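Local coordinates for uncharacterized protein Atu1656/AGR_C_3050 (Agrobacterium tumefaciens, PDB 2OJH) that is of unknown function but belongs to the TolB family and folds as a six-bladed beta-propeller, at residues H223-G228 and P277-D282; P47-D52 and G283-Y288. All blocks are in the same frame, centred on the assembly; numbering follows the deposited sequence.

Contact 1: residues H223-G228 and P277-D282; sequences HPSPSG and PNWSPD
Trp-279 lays its indole against the chain of His-223 to Pro-226. Chi1 is -75°, with CG anti to the carbonyl carbon and beside the backbone N. At the root, CB meets Pro-226 CD at 3.3 Å, and CG also touches that carbon. CD1 comes next, 3.4 Å from Pro-224 O. NE1 then gives a hydrogen bond to His-223 O, 2.8 Å long and bent only to 159° at the hydrogen. The oxygen lies near the indole plane, but NE1 stands well above the plane of the carbonyl. One face of the five-membered ring lies against Ser-225. Ser-225 CA sits 3.5 Å from its centroid in a CH-pi contact, almost on the ring normal. CE2 and CZ2, and CH2 beyond them, meet Ser-225 CB.

His-223 makes a second CH-pi contact. Pro-277 CA lies 3.9 Å from the centroid of its ring, over one face. Asp-179 and Met-274 hold the two ring nitrogens. Asn-278 OD1 is 3.3 Å from His-223 CD2. This oxygen is buried and has no hydrogen-bond partner in the model; ND2 of the same amide bonds to Ala-287.

Trp-279 and His-223 belong to adjacent blades of the propeller. At the exposed end, water 1 links Ser-227 OG to Asp-282 O. The buried end is packed by CH-pi contacts and one N-H bond, which probably helps fix the indole's position while Ser-225 covers one face.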
ATOM      1  N   HIS A 223      -0.303   7.214   0.198  1.00 37.59           N
ATOM      2  CA  HIS A 223      -0.623   6.901   1.571  1.00 36.81           C
ATOM      3  C   HIS A 223      -0.744   8.174   2.409  1.00 37.33           C
ATOM      4  O   HIS A 223       0.252   8.822   2.695  1.00 36.47           O
ATOM      5  CB  HIS A 223       0.410   5.911   2.144  1.00 35.52           C
ATOM      6  CG  HIS A 223       0.598   4.694   1.291  1.00 35.35           C
ATOM      7  ND1 HIS A 223      -0.409   3.778   1.084  1.00 36.45           N
ATOM      8  CD2 HIS A 223       1.655   4.264   0.559  1.00 37.94           C
ATOM      9  CE1 HIS A 223       0.033   2.811   0.300  1.00 40.14           C
ATOM     10  NE2 HIS A 223       1.287   3.074  -0.024  1.00 36.36           N
ATOM     11  N   PRO A 224      -1.982   8.555   2.754  1.00 37.52           N
ATOM     12  CA  PRO A 224      -2.210   9.592   3.750  1.00 38.38           C
ATOM     13  C   PRO A 224      -1.642   9.222   5.141  1.00 38.87           C
ATOM     14  O   PRO A 224      -1.848   8.102   5.638  1.00 38.76           O
ATOM     15  CB  PRO A 224      -3.729   9.719   3.797  1.00 37.73           C
ATOM     16  CG  PRO A 224      -4.228   9.149   2.524  1.00 39.00           C
ATOM     17  CD  PRO A 224      -3.239   8.064   2.158  1.00 38.29           C
ATOM     18  N   SER A 225      -0.922  10.166   5.733  1.00 38.93           N
ATOM     19  CA  SER A 225      -0.358   9.992   7.076  1.00 39.21           C
ATOM     20  C   SER A 225      -1.481   9.913   8.115  1.00 39.35           C
ATOM     21  O   SER A 225      -2.468  10.655   8.012  1.00 39.07           O
ATOM     22  CB  SER A 225       0.558  11.180   7.393  1.00 38.60           C
ATOM     23  OG  SER A 225       0.934  11.215   8.759  1.00 41.94           O
ATOM     24  N   PRO A 226      -1.343   9.035   9.127  1.00 39.26           N
ATOM     25  CA  PRO A 226      -2.349   9.039  10.206  1.00 39.16           C
ATOM     26  C   PRO A 226      -2.490  10.379  10.946  1.00 39.38           C
ATOM     27  O   PRO A 226      -3.487  10.596  11.669  1.00 39.67           O
ATOM     28  CB  PRO A 226      -1.866   7.956  11.167  1.00 39.89           C
ATOM     29  CG  PRO A 226      -0.542   7.526  10.701  1.00 39.57           C
ATOM     30  CD  PRO A 226      -0.302   8.008   9.325  1.00 39.24           C
ATOM     31  N   SER A 227      -1.530  11.280  10.761  1.00 38.92           N
ATOM     32  CA  SER A 227      -1.561  12.546  11.456  0.50 38.68           C
ATOM     33  C   SER A 227      -2.367  13.591  10.692  1.00 38.75           C
ATOM     34  O   SER A 227      -2.613  14.698  11.195  1.00 37.99           O
ATOM     35  CB  SER A 227      -0.145  13.012  11.763  0.50 39.24           C
ATOM     36  OG  SER A 227       0.457  12.128  12.696  0.50 38.07           O
ATOM     37  N   GLY A 228      -2.764  13.232   9.473  1.00 37.96           N
ATOM     38  CA  GLY A 228      -3.716  14.014   8.695  1.00 37.40           C
ATOM     39  C   GLY A 228      -3.209  15.255   8.020  1.00 37.01           C
ATOM     40  O   GLY A 228      -4.015  16.096   7.601  1.00 36.12           O
ATOM     41  N   PRO A 277      -0.131   0.444   2.800  1.00 36.75           N
ATOM     42  CA  PRO A 277      -0.066   1.537   3.785  1.00 35.63           C
ATOM     43  C   PRO A 277       1.162   1.433   4.679  1.00 37.17           C
ATOM     44  O   PRO A 277       1.346   0.417   5.367  1.00 34.74           O
ATOM     45  CB  PRO A 277      -1.357   1.398   4.574  1.00 37.32           C
ATOM     46  CG  PRO A 277      -2.318   0.702   3.660  1.00 35.94           C
ATOM     47  CD  PRO A 277      -1.453  -0.224   2.797  1.00 35.59           C
ATOM     48  N   ASN A 278       2.039   2.445   4.621  1.00 35.70           N
ATOM     49  CA  ASN A 278       3.377   2.304   5.251  1.00 37.38           C
ATOM     50  C   ASN A 278       3.770   3.241   6.435  1.00 37.24           C
ATOM     51  O   ASN A 278       4.947   3.319   6.807  1.00 37.24           O
ATOM     52  CB  ASN A 278       4.414   2.437   4.153  1.00 36.59           C
ATOM     53  CG  ASN A 278       4.319   3.758   3.449  1.00 36.99           C
ATOM     54  OD1 ASN A 278       3.245   4.372   3.410  1.00 35.16           O
ATOM     55  ND2 ASN A 278       5.440   4.231   2.926  1.00 35.75           N
ATOM     56  N   TRP A 279       2.808   3.961   7.015  1.00 37.41           N
ATOM     57  CA  TRP A 279       3.133   4.983   8.013  1.00 36.11           C
ATOM     58  C   TRP A 279       3.212   4.340   9.367  1.00 37.27           C
ATOM     59  O   TRP A 279       2.401   3.442   9.704  1.00 37.38           O
ATOM     60  CB  TRP A 279       2.047   6.079   8.054  1.00 35.16           C
ATOM     61  CG  TRP A 279       2.094   7.058   6.893  1.00 33.91           C
ATOM     62  CD1 TRP A 279       1.412   6.987   5.714  1.00 33.71           C
ATOM     63  CD2 TRP A 279       2.906   8.231   6.823  1.00 32.04           C
ATOM     64  NE1 TRP A 279       1.742   8.073   4.907  1.00 35.95           N
ATOM     65  CE2 TRP A 279       2.640   8.859   5.588  1.00 34.14           C
ATOM     66  CE3 TRP A 279       3.803   8.837   7.712  1.00 30.97           C
ATOM     67  CZ2 TRP A 279       3.287  10.042   5.206  1.00 33.79           C
ATOM     68  CZ3 TRP A 279       4.429  10.021   7.339  1.00 35.63           C
ATOM     69  CH2 TRP A 279       4.177  10.599   6.103  1.00 32.59           C
ATOM     70  N   SER A 280       4.172   4.805  10.159  1.00 36.87           N
ATOM     71  CA  SER A 280       4.147   4.602  11.611  1.00 37.56           C
ATOM     72  C   SER A 280       2.827   5.146  12.172  1.00 37.95           C
ATOM     73  O   SER A 280       2.266   6.118  11.638  1.00 38.10           O
ATOM     74  CB  SER A 280       5.300   5.391  12.223  1.00 37.41           C
ATOM     75  OG  SER A 280       5.189   5.397  13.622  1.00 41.82           O
ATOM     76  N   PRO A 281       2.331   4.544  13.266  1.00 37.89           N
ATOM     77  CA  PRO A 281       1.089   5.042  13.848  1.00 38.78           C
ATOM     78  C   PRO A 281       1.218   6.480  14.341  1.00 39.16           C
ATOM     79  O   PRO A 281       0.206   7.166  14.456  1.00 40.22           O
ATOM     80  CB  PRO A 281       0.834   4.080  15.015  1.00 38.53           C
ATOM     81  CG  PRO A 281       2.134   3.483  15.326  1.00 38.03           C
ATOM     82  CD  PRO A 281       2.878   3.400  14.022  1.00 37.89           C
ATOM     83  N   ASP A 282       2.439   6.942  14.624  1.00 39.09           N
ATOM     84  CA  ASP A 282       2.658   8.332  15.049  1.00 39.70           C
ATOM     85  C   ASP A 282       2.624   9.361  13.912  1.00 39.21           C
ATOM     86  O   ASP A 282       2.677  10.559  14.174  1.00 38.87           O
ATOM     87  CB  ASP A 282       3.959   8.482  15.861  1.00 40.66           C
ATOM     88  CG  ASP A 282       5.243   8.250  15.026  1.00 44.65           C
ATOM     89  OD1 ASP A 282       5.257   8.394  13.767  1.00 47.50           O
ATOM     90  OD2 ASP A 282       6.283   7.944  15.661  1.00 49.98           O
TER
HETATM   91  O   HOH W   1       2.567  13.212  13.479  1.00 35.77           O
HETATM   92  O   HOH W   2      -0.667  10.465  14.407  1.00 48.77           O

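Contact 2: residues P47-D52 and G283-Y288; sequences PNWSPD and GDEFAY
Asp-52 OD1 is gripped twice, by Ser-50 OG and by Lys-54 N, in the turn directly after Trp-49, the residue that meets Glu-285 and Ala-287. The bond from Ser-50 OG is 2.6 Å long and reaches the oxygen nearly along its C-O axis.

Trp-49 carries much of the packing. Its CG is anti to the backbone N (chi1 -159°), and the six-membered part of the indole extends to strand 285-288. This part meets the strand with its rim. CE3 lies 3.8 Å from Ala-287 N, and CZ3 lies 3.8 Å from Phe-286 C. Both partners are near the ring plane. CH2 comes within 3.4 Å of Glu-285 OE1, with ring and carboxylate planes 36° apart. The polar ends are held elsewhere, Glu-285 OE2 by Asn-28 and Trp-49 NE1 by Gly-53 O.

Pro-47 makes the second patch. Its CG touches Ala-287 CB at 3.7 Å and sits 3.6 Å from Tyr-288 N. Ala-287 CB is therefore shared by the proline and by Trp-49 CE3. Leu-56 also packs on both Ala-287 and Trp-49.

The axes of the short segments 47-49 and 285-288 come within 6.6 Å of each other. Their directions are 151° apart, roughly antiparallel. The two strands are joined by side-chain packing and belong to different sheets. Strand 285-291 pairs with the N-terminal strand 22-28. This mixing of chain ends in one blade closes a beta-propeller ring. The contact joins that closing blade to the next one, whose sheet starts at strand 45-49.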
ATOM      1  N   PRO A  47       6.310  -2.660   2.891  1.00 37.33           N
ATOM      2  CA  PRO A  47       6.129  -2.730   4.347  1.00 36.75           C
ATOM      3  C   PRO A  47       4.844  -2.026   4.847  1.00 36.83           C
ATOM      4  O   PRO A  47       4.503  -0.927   4.367  1.00 35.78           O
ATOM      5  CB  PRO A  47       7.386  -2.014   4.875  1.00 36.49           C
ATOM      6  CG  PRO A  47       7.747  -1.034   3.790  1.00 38.02           C
ATOM      7  CD  PRO A  47       7.415  -1.761   2.500  1.00 37.04           C
ATOM      8  N   ASN A  48       4.147  -2.688   5.776  1.00 36.05           N
ATOM      9  CA  ASN A  48       3.201  -2.042   6.702  1.00 36.72           C
ATOM     10  C   ASN A  48       3.908  -1.825   8.040  1.00 36.64           C
ATOM     11  O   ASN A  48       4.896  -2.496   8.351  1.00 37.05           O
ATOM     12  CB  ASN A  48       2.019  -2.977   7.068  1.00 35.14           C
ATOM     13  CG  ASN A  48       1.249  -3.490   5.876  1.00 36.64           C
ATOM     14  OD1 ASN A  48       1.079  -4.695   5.732  1.00 33.91           O
ATOM     15  ND2 ASN A  48       0.774  -2.593   5.013  1.00 34.39           N
ATOM     16  N   TRP A  49       3.371  -0.917   8.854  1.00 36.87           N
ATOM     17  CA  TRP A  49       3.924  -0.658  10.167  1.00 36.71           C
ATOM     18  C   TRP A  49       2.853  -0.963  11.175  1.00 37.40           C
ATOM     19  O   TRP A  49       1.748  -0.424  11.067  1.00 38.61           O
ATOM     20  CB  TRP A  49       4.315   0.818  10.257  1.00 36.02           C
ATOM     21  CG  TRP A  49       5.332   1.170  11.336  1.00 36.01           C
ATOM     22  CD1 TRP A  49       5.362   0.742  12.655  1.00 33.68           C
ATOM     23  CD2 TRP A  49       6.434   2.075  11.182  1.00 33.45           C
ATOM     24  NE1 TRP A  49       6.420   1.346  13.319  1.00 33.86           N
ATOM     25  CE2 TRP A  49       7.086   2.168  12.435  1.00 35.90           C
ATOM     26  CE3 TRP A  49       6.913   2.848  10.101  1.00 36.68           C
ATOM     27  CZ2 TRP A  49       8.224   2.982  12.633  1.00 34.74           C
ATOM     28  CZ3 TRP A  49       8.042   3.645  10.297  1.00 33.67           C
ATOM     29  CH2 TRP A  49       8.678   3.710  11.557  1.00 34.99           C
ATOM     30  N   SER A  50       3.167  -1.815  12.141  1.00 37.20           N
ATOM     31  CA  SER A  50       2.197  -2.257  13.126  1.00 37.74           C
ATOM     32  C   SER A  50       1.638  -1.093  13.945  1.00 38.28           C
ATOM     33  O   SER A  50       2.352  -0.127  14.224  1.00 37.99           O
ATOM     34  CB  SER A  50       2.805  -3.318  14.030  1.00 37.59           C
ATOM     35  OG  SER A  50       3.640  -2.776  15.031  1.00 37.58           O
ATOM     36  N   PRO A  51       0.340  -1.161  14.304  1.00 39.27           N
ATOM     37  CA  PRO A  51      -0.269  -0.058  15.044  1.00 39.07           C
ATOM     38  C   PRO A  51       0.303   0.164  16.425  1.00 39.30           C
ATOM     39  O   PRO A  51       0.158   1.258  16.948  1.00 39.28           O
ATOM     40  CB  PRO A  51      -1.755  -0.451  15.130  1.00 39.39           C
ATOM     41  CG  PRO A  51      -1.950  -1.476  14.145  1.00 39.19           C
ATOM     42  CD  PRO A  51      -0.649  -2.197  13.972  1.00 39.27           C
ATOM     43  N   ASP A  52       0.941  -0.845  17.012  1.00 38.90           N
ATOM     44  CA  ASP A  52       1.656  -0.641  18.268  1.00 39.57           C
ATOM     45  C   ASP A  52       3.094  -0.134  18.055  1.00 39.70           C
ATOM     46  O   ASP A  52       3.828   0.060  19.002  1.00 40.28           O
ATOM     47  CB  ASP A  52       1.640  -1.896  19.153  1.00 38.71           C
ATOM     48  CG  ASP A  52       2.404  -3.066  18.555  1.00 41.11           C
ATOM     49  OD1 ASP A  52       3.076  -2.904  17.515  1.00 36.89           O
ATOM     50  OD2 ASP A  52       2.343  -4.173  19.141  1.00 38.81           O
ATOM     51  N   GLY A 283       2.586   8.901  12.664  1.00 38.56           N
ATOM     52  CA  GLY A 283       2.502   9.823  11.517  1.00 37.63           C
ATOM     53  C   GLY A 283       3.743  10.667  11.231  1.00 37.68           C
ATOM     54  O   GLY A 283       3.697  11.570  10.382  1.00 37.09           O
ATOM     55  N   ASP A 284       4.869  10.358  11.880  1.00 36.45           N
ATOM     56  CA  ASP A 284       6.106  11.121  11.655  1.00 36.93           C
ATOM     57  C   ASP A 284       7.083  10.389  10.756  1.00 36.86           C
ATOM     58  O   ASP A 284       8.021  11.000  10.234  1.00 36.87           O
ATOM     59  CB  ASP A 284       6.801  11.424  12.979  1.00 37.33           C
ATOM     60  CG  ASP A 284       5.924  12.270  13.901  1.00 39.04           C
ATOM     61  OD1 ASP A 284       5.172  13.137  13.397  1.00 39.78           O
ATOM     62  OD2 ASP A 284       5.998  12.051  15.108  1.00 41.85           O
ATOM     63  N   GLU A 285       6.852   9.094  10.574  1.00 35.35           N
ATOM     64  CA  GLU A 285       7.806   8.261   9.840  1.00 37.40           C
ATOM     65  C   GLU A 285       7.062   7.291   8.957  1.00 36.57           C
ATOM     66  O   GLU A 285       5.947   6.874   9.294  1.00 35.86           O
ATOM     67  CB  GLU A 285       8.690   7.447  10.800  1.00 36.20           C
ATOM     68  CG  GLU A 285       9.430   8.295  11.789  1.00 39.83           C
ATOM     69  CD  GLU A 285      10.333   7.512  12.732  1.00 40.69           C
ATOM     70  OE1 GLU A 285       9.956   6.419  13.192  1.00 42.29           O
ATOM     71  OE2 GLU A 285      11.407   8.048  13.039  1.00 46.36           O
ATOM     72  N   PHE A 286       7.666   6.945   7.828  1.00 35.14           N
ATOM     73  CA  PHE A 286       7.122   5.842   7.033  1.00 34.59           C
ATOM     74  C   PHE A 286       8.207   4.818   6.669  1.00 34.65           C
ATOM     75  O   PHE A 286       9.400   5.173   6.569  1.00 34.40           O
ATOM     76  CB  PHE A 286       6.395   6.399   5.793  1.00 34.39           C
ATOM     77  CG  PHE A 286       7.293   7.144   4.857  1.00 32.42           C
ATOM     78  CD1 PHE A 286       8.037   6.438   3.933  1.00 34.17           C
ATOM     79  CD2 PHE A 286       7.366   8.546   4.880  1.00 34.26           C
ATOM     80  CE1 PHE A 286       8.884   7.078   3.060  1.00 30.39           C
ATOM     81  CE2 PHE A 286       8.213   9.224   3.992  1.00 35.45           C
ATOM     82  CZ  PHE A 286       8.970   8.501   3.082  1.00 31.87           C
ATOM     83  N   ALA A 287       7.796   3.554   6.466  1.00 33.58           N
ATOM     84  CA  ALA A 287       8.678   2.488   6.021  1.00 34.22           C
ATOM     85  C   ALA A 287       8.595   2.354   4.488  1.00 34.75           C
ATOM     86  O   ALA A 287       7.558   2.662   3.887  1.00 34.53           O
ATOM     87  CB  ALA A 287       8.293   1.135   6.721  1.00 33.82           C
ATOM     88  N   TYR A 288       9.703   1.934   3.878  1.00 34.98           N
ATOM     89  CA  TYR A 288       9.811   1.762   2.422  1.00 34.51           C
ATOM     90  C   TYR A 288      10.976   0.804   2.107  1.00 34.91           C
ATOM     91  O   TYR A 288      11.803   0.508   2.987  1.00 34.34           O
ATOM     92  CB  TYR A 288       9.982   3.126   1.718  1.00 35.65           C
ATOM     93  CG  TYR A 288      11.290   3.805   2.051  1.00 36.94           C
ATOM     94  CD1 TYR A 288      11.445   4.518   3.249  1.00 36.34           C
ATOM     95  CD2 TYR A 288      12.392   3.714   1.176  1.00 34.97           C
ATOM     96  CE1 TYR A 288      12.678   5.114   3.578  1.00 36.44           C
ATOM     97  CE2 TYR A 288      13.615   4.297   1.496  1.00 34.25           C
ATOM     98  CZ  TYR A 288      13.737   5.012   2.687  1.00 35.40           C
ATOM     99  OH  TYR A 288      14.933   5.564   3.018  1.00 35.33           O
TER

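How the contacts relate
Contacts 1 and 2 lie on the two flanks of the closing blade. Contact 1 faces the blade of strand 217-224, and contact 2 the blade of strand 45-49. Their centres are 7 Å apart, and each is 11 Å from the centre of the chain. Residues 277-282 and 283-288 follow directly in sequence and fold back on each other. Probable hydrogen bonds run from Asn-278 ND2 to Ala-287 O (2.8 Å) and from Ser-280 N to Glu-285 O (2.9 Å). Phe-286 also meets Trp-279 edge-to-face. Trp-279 O packs on Trp-49 CB at 3.3 Å. The sequence PNWSPD occurs in both contacts. Trp-279 lies face-on to Ser-225, whereas Trp-49 meets strand 285-288 with its rim.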